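Local coordinates for protein proline dehydrogenase (Bradyrhizobium japonicum USDA 110, PDB 3HAZ) that probably oxidises proline to glutamate in two steps, using FAD in a proline dehydrogenase part and NAD in an aldehyde dehydrogenase part, at residues V457-L460 with L461-A465; L698-E701 with A702-K706. All blocks are in the same frame, centred on the assembly; numbering follows the deposited sequence.

Interactions 1 and 2 both lie where a helix ends, but in different halves of the bifunctional enzyme, their centres about 52 Å apart on opposite sides of the chain's centre. Interaction 1 is the C-terminal end of helix 452-463 and the first residues after it, in the proline dehydrogenase barrel, beside FAD. Interaction 2 closes helix 689-702 of the aldehyde dehydrogenase part and stands farther from the chain's centre. Each mixes buried and exposed residues, and they share no secondary-structure element. In the first, an asparagine amide supplements the backbone bonds, and an arginine reaches out to a sulfate. The second has a complete Schellman motif, with a leucine-isoleucine contact on its buried side and a histidine-lysine contact toward solvent.

Interaction 1: V457-L460 with L461-A465; sequences VRRL and LENGA. With SO4 (sulfate ion), chain K.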
loop_
_atom_site.group_PDB
_atom_site.type_symbol
_atom_site.label_atom_id
_atom_site.label_comp_id
_atom_site.label_asym_id
_atom_site.label_seq_id
_atom_site.Cartn_x
_atom_site.Cartn_y
_atom_site.Cartn_z
ATOM N N VAL A 457 25.288 -30.630 20.681
ATOM C CA VAL A 457 24.922 -29.409 19.976
ATOM C C VAL A 457 24.622 -29.691 18.509
ATOM O O VAL A 457 23.530 -29.399 18.012
ATOM C CB VAL A 457 26.061 -28.375 20.037
ATOM C CG1 VAL A 457 25.774 -27.207 19.095
ATOM C CG2 VAL A 457 26.262 -27.893 21.455
ATOM N N ARG A 458 25.603 -30.259 17.816
ATOM C CA ARG A 458 25.440 -30.569 16.405
ATOM C C ARG A 458 24.213 -31.452 16.202
ATOM O O ARG A 458 23.391 -31.195 15.323
ATOM C CB ARG A 458 26.707 -31.230 15.860
ATOM C CG ARG A 458 26.894 -31.084 14.365
ATOM C CD ARG A 458 28.363 -30.916 13.994
ATOM N NE ARG A 458 29.251 -31.688 14.859
ATOM C CZ ARG A 458 29.312 -33.016 14.872
ATOM N NH1 ARG A 458 28.524 -33.722 14.078
ATOM N NH2 ARG A 458 30.150 -33.638 15.689
ATOM N N ARG A 459 24.073 -32.466 17.050
ATOM C CA ARG A 459 22.955 -33.402 16.968
ATOM C C ARG A 459 21.594 -32.716 17.096
ATOM O O ARG A 459 20.645 -33.061 16.384
ATOM C CB ARG A 459 23.095 -34.484 18.049
ATOM C CG ARG A 459 21.898 -35.412 18.178
ATOM C CD ARG A 459 21.947 -36.535 17.156
ATOM N NE ARG A 459 21.081 -37.642 17.550
ATOM C CZ ARG A 459 21.506 -38.748 18.158
ATOM N NH1 ARG A 459 22.794 -38.909 18.433
ATOM N NH2 ARG A 459 20.641 -39.698 18.482
ATOM N N LEU A 460 21.501 -31.757 18.012
ATOM C CA LEU A 460 20.231 -31.100 18.315
ATOM C C LEU A 460 19.804 -30.107 17.236
ATOM O O LEU A 460 18.613 -29.872 17.042
ATOM C CB LEU A 460 20.302 -30.388 19.668
ATOM C CG LEU A 460 20.413 -31.280 20.903
ATOM C CD1 LEU A 460 20.493 -30.433 22.157
ATOM C CD2 LEU A 460 19.231 -32.224 20.973
ATOM N N LEU A 461 20.775 -29.520 16.543
ATOM C CA LEU A 461 20.467 -28.587 15.467
ATOM C C LEU A 461 19.609 -29.268 14.411
ATOM O O LEU A 461 18.694 -28.661 13.846
ATOM C CB LEU A 461 21.748 -28.044 14.824
ATOM C CG LEU A 461 22.490 -26.929 15.564
ATOM C CD1 LEU A 461 23.596 -26.356 14.680
ATOM C CD2 LEU A 461 21.520 -25.830 15.997
ATOM N N GLU A 462 19.896 -30.542 14.162
ATOM C CA GLU A 462 19.257 -31.270 13.073
ATOM C C GLU A 462 17.907 -31.874 13.473
ATOM O O GLU A 462 16.966 -31.893 12.675
ATOM C CB GLU A 462 20.209 -32.331 12.518
ATOM C CG GLU A 462 19.914 -32.742 11.090
ATOM C CD GLU A 462 18.912 -33.870 11.021
ATOM O OE1 GLU A 462 19.273 -35.005 11.401
ATOM O OE2 GLU A 462 17.766 -33.621 10.589
ATOM N N ASN A 463 17.808 -32.354 14.708
ATOM C CA ASN A 463 16.542 -32.880 15.214
ATOM C C ASN A 463 15.518 -31.778 15.479
ATOM O O ASN A 463 14.311 -32.031 15.501
ATOM C CB ASN A 463 16.767 -33.712 16.480
ATOM C CG ASN A 463 17.121 -35.157 16.174
ATOM O OD1 ASN A 463 16.248 -35.970 15.861
ATOM N ND2 ASN A 463 18.404 -35.486 16.276
ATOM N N GLY A 464 16.005 -30.556 15.679
ATOM C CA GLY A 464 15.139 -29.417 15.932
ATOM C C GLY A 464 14.901 -28.554 14.703
ATOM O O GLY A 464 14.254 -27.511 14.785
ATOM N N ALA A 465 15.425 -28.990 13.560
ATOM C CA ALA A 465 15.267 -28.255 12.308
ATOM C C ALA A 465 13.906 -28.526 11.669
ATOM O O ALA A 465 13.515 -29.683 11.498
ATOM C CB ALA A 465 16.384 -28.615 11.344
HETATM S S SO4 K . 28.348 -36.444 12.356
HETATM O O1 SO4 K . 27.496 -37.450 11.729
HETATM O O2 SO4 K . 27.669 -35.156 12.281
HETATM O O3 SO4 K . 28.577 -36.799 13.756
HETATM O O4 SO4 K . 29.631 -36.378 11.656
#
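N463 folds its amide back onto R459 in the closing turn of helix 452-463, the helix that follows strand 440-448, the last strand of the proline dehydrogenase (beta/alpha)8 (TIM) barrel. From the start of the side chain, N463 CB lies 3.9 Å from R459 O. The amide carbon CG runs past the same oxygen, and ND2 then turns back to donate to R459 O in a weak but fairly straight bond of 3.3 Å. The backbone N atoms of E462 and N463 also point at R459 O, so three weak donors share one carbonyl. Beyond that bond, ND2 meets the edge of the R459 guanidinium near its plane, 3.7 Å from NE. Both are donors, and the buried NE finds no acceptor. The guanidinium and amide planes are turned 39° apart. Around the helix, L461 N donates to V457 O over 3.1 Å, nearly in line with the carbonyl. The same residue's CG, beside its backbone N (chi1 -79°), packs on V457 O, while A989 of the second subunit touches the L461 side chain. Nearby, E462 touches FAD, and L460 packs on L75 and M78 of helix 71-85. The helix closes with G464 N donating to L460 O at 3.0 Å; a side chain at G464 would crowd that oxygen. R458 leads away from the turn, bent at chi2 and chi3. Its NH2 forms a salt bridge with E199, while NH1 donates to O3 of a sulfate, probably from the crystallisation liquor, 3.1 Å away, in the guanidinium plane and at 170°, though the sulfate's exact placing is doubtful, O2 lying implausibly close to NH1.

Interaction 2: L698-E701 with A702-K706; sequences LLHE and AGIPK
L699 O and I704 N close a Schellman motif at the end of helix 689-702. Among the backbone bonds, the outer one runs from I704 N to L699 O (3.0 Å), and the inner one from G703 N to H700 O (3.2 Å), the donor standing above that carbonyl's plane. G703 turns the chain with a phi of 129°, where a side chain would jam against the preceding carbonyl oxygen. The apolar contact belonging to this motif joins L699 CB to I704 CG1 at 3.9 Å, directly beside the outer bond. Of the polar side chains, E701 forms a salt bridge with R588, and H700 ND1 donates to I704 O over 3.1 Å. That oxygen lies in the imidazole plane, at its edge, although ND1 approaches from above the carbonyl plane. The CH-pi contact uses a face of the same ring: K706, bent at chi2 (-67°), crosses it at about a right angle and sets CD over its centre, 3.6 Å from the centroid. With an alanine at H700, I704 O would probably lose its imidazole donor and the K706 chain, with no ring beneath it, would be freer to turn. In the Rossmann-type part, helix 689-702 is the helix of a beta-alpha-beta crossover between parallel strands 679-683 and 709-711; L699 and I704 pack on L709 of the second strand and on helices 664-675 and 571-587.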
loop_
_atom_site.group_PDB
_atom_site.type_symbol
_atom_site.label_atom_id
_atom_site.label_comp_id
_atom_site.label_asym_id
_atom_site.label_seq_id
_atom_site.Cartn_x
_atom_site.Cartn_y
_atom_site.Cartn_z
ATOM N N LEU A 698 46.460 7.239 -2.390
ATOM C CA LEU A 698 45.319 6.523 -2.943
ATOM C C LEU A 698 44.046 7.360 -2.831
ATOM O O LEU A 698 43.233 7.389 -3.755
ATOM C CB LEU A 698 45.144 5.162 -2.254
ATOM C CG LEU A 698 44.032 4.244 -2.772
ATOM C CD1 LEU A 698 44.338 2.781 -2.465
ATOM C CD2 LEU A 698 42.679 4.648 -2.196
ATOM N N LEU A 699 43.871 8.036 -1.698
ATOM C CA LEU A 699 42.705 8.889 -1.505
ATOM C C LEU A 699 42.701 10.044 -2.499
ATOM O O LEU A 699 41.659 10.381 -3.059
ATOM C CB LEU A 699 42.652 9.435 -0.080
ATOM C CG LEU A 699 42.124 8.490 1.005
ATOM C CD1 LEU A 699 42.231 9.163 2.357
ATOM C CD2 LEU A 699 40.682 8.099 0.719
ATOM N N HIS A 700 43.867 10.653 -2.702
ATOM C CA HIS A 700 44.002 11.728 -3.677
ATOM C C HIS A 700 43.609 11.217 -5.059
ATOM O O HIS A 700 42.885 11.885 -5.791
ATOM C CB HIS A 700 45.440 12.268 -3.718
ATOM C CG HIS A 700 45.833 13.070 -2.514
ATOM N ND1 HIS A 700 44.968 13.940 -1.881
ATOM C CD2 HIS A 700 47.008 13.159 -1.850
ATOM C CE1 HIS A 700 45.591 14.516 -0.867
ATOM N NE2 HIS A 700 46.831 14.064 -0.829
ATOM N N GLU A 701 44.091 10.029 -5.412
ATOM C CA GLU A 701 43.774 9.436 -6.707
ATOM C C GLU A 701 42.282 9.125 -6.815
ATOM O O GLU A 701 41.715 9.132 -7.905
ATOM C CB GLU A 701 44.602 8.166 -6.941
ATOM C CG GLU A 701 44.340 7.501 -8.287
ATOM C CD GLU A 701 45.118 6.210 -8.481
ATOM O OE1 GLU A 701 46.014 5.913 -7.659
ATOM O OE2 GLU A 701 44.836 5.491 -9.463
ATOM N N ALA A 702 41.650 8.859 -5.677
ATOM C CA ALA A 702 40.230 8.516 -5.647
ATOM C C ALA A 702 39.320 9.738 -5.776
ATOM O O ALA A 702 38.123 9.605 -6.009
ATOM C CB ALA A 702 39.903 7.740 -4.374
ATOM N N GLY A 703 39.881 10.928 -5.614
ATOM C CA GLY A 703 39.094 12.136 -5.786
ATOM C C GLY A 703 39.172 13.140 -4.653
ATOM O O GLY A 703 38.544 14.197 -4.720
ATOM N N ILE A 704 39.926 12.821 -3.606
ATOM C CA ILE A 704 40.164 13.791 -2.543
ATOM C C ILE A 704 41.171 14.838 -3.020
ATOM O O ILE A 704 42.295 14.497 -3.391
ATOM C CB ILE A 704 40.700 13.122 -1.269
ATOM C CG1 ILE A 704 39.762 11.995 -0.823
ATOM C CG2 ILE A 704 40.873 14.158 -0.166
ATOM C CD1 ILE A 704 38.341 12.449 -0.558
ATOM N N PRO A 705 40.766 16.119 -3.026
ATOM C CA PRO A 705 41.663 17.199 -3.456
ATOM C C PRO A 705 42.940 17.283 -2.620
ATOM O O PRO A 705 42.908 17.065 -1.409
ATOM C CB PRO A 705 40.816 18.463 -3.252
ATOM C CG PRO A 705 39.397 17.983 -3.341
ATOM C CD PRO A 705 39.410 16.611 -2.722
ATOM N N LYS A 706 44.052 17.603 -3.274
ATOM C CA LYS A 706 45.325 17.783 -2.586
ATOM C C LYS A 706 45.207 18.831 -1.481
ATOM O O LYS A 706 45.926 18.773 -0.487
ATOM C CB LYS A 706 46.419 18.213 -3.572
ATOM C CG LYS A 706 46.731 17.214 -4.678
ATOM C CD LYS A 706 47.355 15.950 -4.126
ATOM C CE LYS A 706 48.169 15.228 -5.184
ATOM N NZ LYS A 706 49.521 15.839 -5.348
#